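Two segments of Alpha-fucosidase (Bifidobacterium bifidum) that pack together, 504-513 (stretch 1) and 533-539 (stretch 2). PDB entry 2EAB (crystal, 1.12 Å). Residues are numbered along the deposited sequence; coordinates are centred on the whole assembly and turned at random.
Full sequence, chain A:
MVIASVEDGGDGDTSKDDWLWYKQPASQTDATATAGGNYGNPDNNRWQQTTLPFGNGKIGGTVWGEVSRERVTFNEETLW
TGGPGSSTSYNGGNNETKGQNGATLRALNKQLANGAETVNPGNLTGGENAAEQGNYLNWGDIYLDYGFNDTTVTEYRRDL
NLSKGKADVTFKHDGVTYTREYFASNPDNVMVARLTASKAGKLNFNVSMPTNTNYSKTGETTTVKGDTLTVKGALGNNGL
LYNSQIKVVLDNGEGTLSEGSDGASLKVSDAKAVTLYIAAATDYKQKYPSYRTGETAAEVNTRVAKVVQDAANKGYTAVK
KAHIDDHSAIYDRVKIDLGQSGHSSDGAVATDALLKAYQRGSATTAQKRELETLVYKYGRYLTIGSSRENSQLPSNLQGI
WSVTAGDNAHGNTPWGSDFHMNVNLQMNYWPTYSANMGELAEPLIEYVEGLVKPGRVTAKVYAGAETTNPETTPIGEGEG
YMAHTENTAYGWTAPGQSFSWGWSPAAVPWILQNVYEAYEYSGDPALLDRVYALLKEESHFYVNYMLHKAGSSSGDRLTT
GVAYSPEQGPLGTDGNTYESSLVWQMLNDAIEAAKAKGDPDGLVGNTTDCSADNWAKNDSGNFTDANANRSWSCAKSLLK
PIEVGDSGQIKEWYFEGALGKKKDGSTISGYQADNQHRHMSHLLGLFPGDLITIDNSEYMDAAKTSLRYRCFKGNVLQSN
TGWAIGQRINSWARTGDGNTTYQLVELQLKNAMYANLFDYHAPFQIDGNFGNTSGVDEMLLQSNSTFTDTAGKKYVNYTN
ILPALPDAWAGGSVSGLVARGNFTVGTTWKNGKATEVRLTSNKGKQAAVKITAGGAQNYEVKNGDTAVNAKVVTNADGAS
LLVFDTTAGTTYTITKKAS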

ATOM      1  N   SER A 504     -14.010  -3.806  12.513  1.00  6.33           N
ATOM      2  CA  SER A 504     -13.641  -4.676  11.411  1.00  6.39           C
ATOM      3  C   SER A 504     -12.467  -5.560  11.796  1.00  5.85           C
ATOM      4  O   SER A 504     -11.368  -5.377  11.283  1.00  5.72           O
ATOM      5  N   PRO A 505     -12.694  -6.538  12.683  1.00  5.92           N
ATOM      6  CA  PRO A 505     -11.567  -7.327  13.165  1.00  6.04           C
ATOM      7  C   PRO A 505     -10.935  -8.224  12.107  1.00  5.91           C
ATOM      8  O   PRO A 505      -9.800  -8.668  12.295  1.00  5.88           O
ATOM      9  N   ALA A 506     -11.645  -8.491  11.011  1.00  6.02           N
ATOM     10  CA  ALA A 506     -11.048  -9.258   9.919  1.00  5.98           C
ATOM     11  C   ALA A 506      -9.969  -8.464   9.177  1.00  5.77           C
ATOM     12  O   ALA A 506      -9.285  -9.015   8.308  1.00  6.13           O
ATOM     13  N   ALA A 507      -9.810  -7.188   9.532  1.00  5.73           N
ATOM     14  CA  ALA A 507      -8.706  -6.377   9.031  1.00  5.92           C
ATOM     15  C   ALA A 507      -7.353  -7.035   9.312  1.00  5.68           C
ATOM     16  O   ALA A 507      -6.423  -6.916   8.504  1.00  5.65           O
ATOM     17  N   VAL A 508      -7.231  -7.704  10.460  1.00  5.54           N
ATOM     18  CA  VAL A 508      -5.971  -8.368  10.806  1.00  5.82           C
ATOM     19  C   VAL A 508      -5.710  -9.601   9.923  1.00  5.78           C
ATOM     20  O   VAL A 508      -4.678  -9.658   9.259  1.00  6.05           O
ATOM     21  N   PRO A 509      -6.657 -10.564   9.861  1.00  5.82           N
ATOM     22  CA  PRO A 509      -6.546 -11.573   8.801  1.00  6.27           C
ATOM     23  C   PRO A 509      -6.169 -10.987   7.432  1.00  6.14           C
ATOM     24  O   PRO A 509      -5.254 -11.483   6.778  1.00  6.45           O
ATOM     25  N   TRP A 510      -6.843  -9.925   7.003  1.00  5.85           N
ATOM     26  CA  TRP A 510      -6.567  -9.367   5.686  1.00  5.58           C
ATOM     27  C   TRP A 510      -5.124  -8.869   5.538  1.00  5.76           C
ATOM     28  O   TRP A 510      -4.433  -9.254   4.593  1.00  5.77           O
ATOM     29  N   ILE A 511      -4.663  -8.021   6.455  1.00  5.58           N
ATOM     30  CA  ILE A 511      -3.291  -7.525   6.348  1.00  5.54           C
ATOM     31  C   ILE A 511      -2.273  -8.666   6.475  1.00  5.41           C
ATOM     32  O   ILE A 511      -1.190  -8.591   5.902  1.00  5.27           O
ATOM     33  N   LEU A 512      -2.632  -9.724   7.200  1.00  5.80           N
ATOM     34  CA  LEU A 512      -1.784 -10.914   7.240  1.00  6.00           C
ATOM     35  C   LEU A 512      -1.588 -11.568   5.878  1.00  5.86           C
ATOM     36  O   LEU A 512      -0.581 -12.256   5.665  1.00  6.30           O
ATOM     37  N   GLN A 513      -2.531 -11.373   4.959  1.00  5.93           N
ATOM     38  CA  GLN A 513      -2.304 -11.841   3.590  1.00  5.98           C
ATOM     39  C   GLN A 513      -1.093 -11.158   2.971  1.00  5.84           C
ATOM     40  O   GLN A 513      -0.235 -11.823   2.385  1.00  5.79           O
ATOM     41  N   ALA A 533       4.563 -17.286  12.936  1.00  7.01           N
ATOM     42  CA  ALA A 533       4.255 -16.836  14.290  1.00  7.16           C
ATOM     43  C   ALA A 533       2.997 -15.956  14.306  1.00  6.61           C
ATOM     44  O   ALA A 533       2.102 -16.164  15.122  1.00  6.73           O
ATOM     45  N   LEU A 534       2.922 -14.999  13.388  1.00  6.47           N
ATOM     46  CA  LEU A 534       1.752 -14.119  13.299  1.00  6.46           C
ATOM     47  C   LEU A 534       0.475 -14.882  12.981  1.00  6.41           C
ATOM     48  O   LEU A 534      -0.568 -14.656  13.604  1.00  6.62           O
ATOM     49  N   LEU A 535       0.568 -15.782  12.005  1.00  6.34           N
ATOM     50  CA  LEU A 535      -0.593 -16.551  11.563  1.00  6.69           C
ATOM     51  C   LEU A 535      -1.068 -17.531  12.618  1.00  6.63           C
ATOM     52  O   LEU A 535      -2.267 -17.742  12.762  1.00  7.03           O
ATOM     53  N   LYS A 536      -0.124 -18.125  13.342  1.00  6.72           N
ATOM     54  CA  LYS A 536      -0.444 -19.085  14.390  1.00  7.25           C
ATOM     55  C   LYS A 536      -1.333 -18.432  15.450  1.00  7.08           C
ATOM     56  O   LYS A 536      -2.376 -18.976  15.820  1.00  7.28           O
ATOM     57  N   GLU A 537      -0.930 -17.258  15.930  1.00  6.94           N
ATOM     58  CA  GLU A 537      -1.674 -16.611  16.998  1.00  6.93           C
ATOM     59  C   GLU A 537      -3.007 -16.030  16.513  1.00  6.64           C
ATOM     60  O   GLU A 537      -3.992 -16.105  17.237  1.00  6.66           O
ATOM     61  N   GLU A 538      -3.051 -15.458  15.311  1.00  6.54           N
ATOM     62  CA  GLU A 538      -4.330 -14.948  14.812  1.00  6.24           C
ATOM     63  C   GLU A 538      -5.307 -16.078  14.474  1.00  6.06           C
ATOM     64  O   GLU A 538      -6.517 -15.934  14.658  1.00  6.33           O
ATOM     65  N   SER A 539      -4.791 -17.205  13.985  1.00  6.34           N
ATOM     66  CA  SER A 539      -5.637 -18.372  13.735  1.00  6.80           C
ATOM     67  C   SER A 539      -6.153 -18.946  15.052  1.00  6.82           C
ATOM     68  O   SER A 539      -7.331 -19.287  15.160  1.00  7.05           O
TER

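Two nearly antiparallel helices, their axes 10.9 Å apart at closest approach, meet here with a modest interface and no direct hydrogen bond between them. A type I turn runs from Ser504 to Ala507. The Pro505 carbonyl lies within this turn, and one water donates to Pro505 O (2.8 Å) and to Glu538 OE2 (3.1 Å), bridging two atoms that lie 4.5 Å apart with no direct hydrogen bond.

Val508 points toward the partner helix with chi1 t, bringing its CG1 to 3.4 Å from Glu538 CD, so a methyl lies against the carboxylate carbon. Pro509 is set sideways, yet its ring still reaches across, with CD 3.6 Å from Glu538 OE2. Glu538 itself adopts t, p; the bend at chi2 lays the carboxylate along Val508 and Pro509 and within reach of the water.

One turn after Val508, Leu512 (m, t) is the main apolar piece and the most covered residue of the contact. Leu512 spreads over three neighbours: its CD2 sits 3.6 Å from Leu534 CB, its CD1 3.6 Å from Glu538 CB, and its CB 4.2 Å from Leu535 CD2. Leu534 and Leu535 share its m, t rotamer; Leu534 points toward stretch 1, whereas Leu535 leaves sideways and its end comes nearer. The rule is economical: one leucine packs among three residues, and a buried acid pairs aliphatic contact with a water.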

ATOM      1  CB  SER A 504     -13.278  -3.850  10.177  1.00  6.75           C
ATOM      2  OG  SER A 504     -12.131  -3.051  10.422  1.00  7.43           O
ATOM      3  CB  PRO A 505     -12.168  -8.154  14.301  1.00  6.19           C
ATOM      4  CG  PRO A 505     -13.617  -8.232  13.992  1.00  6.71           C
ATOM      5  CD  PRO A 505     -13.958  -6.935  13.323  1.00  6.06           C
ATOM      6  CB  ALA A 506     -12.110  -9.778   8.961  1.00  6.51           C
ATOM      7  CB  ALA A 507      -8.751  -4.993   9.651  1.00  6.50           C
ATOM      8  CB  VAL A 508      -5.837  -8.650  12.329  1.00  5.79           C
ATOM      9  CG1 VAL A 508      -4.574  -9.448  12.617  1.00  6.46           C
ATOM     10  CG2 VAL A 508      -5.824  -7.340  13.099  1.00  6.23           C
ATOM     11  CB  PRO A 509      -7.945 -12.203   8.782  1.00  6.29           C
ATOM     12  CG  PRO A 509      -8.372 -12.147  10.223  1.00  6.50           C
ATOM     13  CD  PRO A 509      -7.797 -10.846  10.760  1.00  6.27           C
ATOM     14  CB  TRP A 510      -7.556  -8.260   5.355  1.00  5.88           C
ATOM     15  CG  TRP A 510      -7.603  -7.885   3.901  1.00  5.53           C
ATOM     16  CD1 TRP A 510      -6.802  -8.345   2.886  1.00  5.78           C
ATOM     17  CD2 TRP A 510      -8.495  -6.948   3.315  1.00  5.92           C
ATOM     18  NE1 TRP A 510      -7.161  -7.755   1.701  1.00  6.04           N
ATOM     19  CE2 TRP A 510      -8.192  -6.883   1.938  1.00  5.81           C
ATOM     20  CE3 TRP A 510      -9.528  -6.149   3.824  1.00  5.99           C
ATOM     21  CZ2 TRP A 510      -8.899  -6.058   1.058  1.00  6.81           C
ATOM     22  CZ3 TRP A 510     -10.233  -5.336   2.955  1.00  6.26           C
ATOM     23  CH2 TRP A 510      -9.911  -5.289   1.588  1.00  6.18           C
ATOM     24  CB  ILE A 511      -3.003  -6.364   7.341  1.00  5.66           C
ATOM     25  CG1 ILE A 511      -1.834  -5.500   6.850  1.00  5.83           C
ATOM     26  CG2 ILE A 511      -2.765  -6.879   8.759  1.00  5.97           C
ATOM     27  CD1 ILE A 511      -2.135  -4.714   5.574  1.00  6.37           C
ATOM     28  CB  LEU A 512      -2.277 -11.923   8.272  1.00  5.95           C
ATOM     29  CG  LEU A 512      -2.012 -11.515   9.727  1.00  6.35           C
ATOM     30  CD1 LEU A 512      -2.799 -12.408  10.673  1.00  7.28           C
ATOM     31  CD2 LEU A 512      -0.531 -11.528  10.079  1.00  6.93           C
ATOM     32  CB  GLN A 513      -3.517 -11.618   2.699  1.00  6.34           C
ATOM     33  CG  GLN A 513      -4.690 -12.522   2.998  1.00  6.89           C
ATOM     34  CD  GLN A 513      -5.747 -12.485   1.915  1.00  7.27           C
ATOM     35  OE1 GLN A 513      -5.433 -12.527   0.730  1.00  7.42           O
ATOM     36  NE2 GLN A 513      -7.012 -12.436   2.321  1.00  7.23           N
ATOM     37  CB  ALA A 533       5.449 -16.114  14.912  1.00  7.59           C
ATOM     38  CB  LEU A 534       1.974 -13.031  12.251  1.00  6.66           C
ATOM     39  CG  LEU A 534       2.942 -11.911  12.638  1.00  6.50           C
ATOM     40  CD1 LEU A 534       3.404 -11.145  11.409  1.00  7.61           C
ATOM     41  CD2 LEU A 534       2.309 -10.967  13.655  1.00  7.33           C
ATOM     42  CB  LEU A 535      -0.292 -17.285  10.258  1.00  6.80           C
ATOM     43  CG  LEU A 535      -0.297 -16.402   9.010  1.00  7.18           C
ATOM     44  CD1 LEU A 535       0.415 -17.090   7.868  1.00  8.07           C
ATOM     45  CD2 LEU A 535      -1.722 -16.032   8.611  1.00  8.06           C
ATOM     46  CB  LYS A 536       0.845 -19.601  15.027  1.00  7.53           C
ATOM     47  CG  LYS A 536       0.652 -20.565  16.185  1.00  8.75           C
ATOM     48  CD  LYS A 536       2.001 -20.948  16.786  1.00 10.12           C
ATOM     49  CE  LYS A 536       1.832 -21.816  18.024  1.00 11.02           C
ATOM     50  NZ  LYS A 536       3.142 -22.216  18.619  1.00 13.14           N
ATOM     51  CB  GLU A 537      -0.828 -15.559  17.721  1.00  7.09           C
ATOM     52  CG  GLU A 537      -1.585 -14.805  18.800  1.00  6.96           C
ATOM     53  CD  GLU A 537      -0.696 -14.092  19.807  1.00  7.16           C
ATOM     54  OE1 GLU A 537       0.536 -14.324  19.852  1.00  7.16           O
ATOM     55  OE2 GLU A 537      -1.253 -13.300  20.587  1.00  6.90           O
ATOM     56  CB  GLU A 538      -4.144 -13.982  13.637  1.00  6.29           C
ATOM     57  CG  GLU A 538      -5.411 -13.194  13.275  1.00  6.19           C
ATOM     58  CD  GLU A 538      -5.814 -12.156  14.319  1.00  5.76           C
ATOM     59  OE1 GLU A 538      -5.043 -11.962  15.293  1.00  6.05           O
ATOM     60  OE2 GLU A 538      -6.901 -11.543  14.164  1.00  6.43           O
ATOM     61  CB  SER A 539      -4.903 -19.434  12.914  1.00  6.78           C
ATOM     62  OG  SER A 539      -4.579 -18.926  11.633  1.00  7.23           O
TER
HETATM   63  O   HOH W   1      -8.529  -9.026  14.816  1.00  7.83           O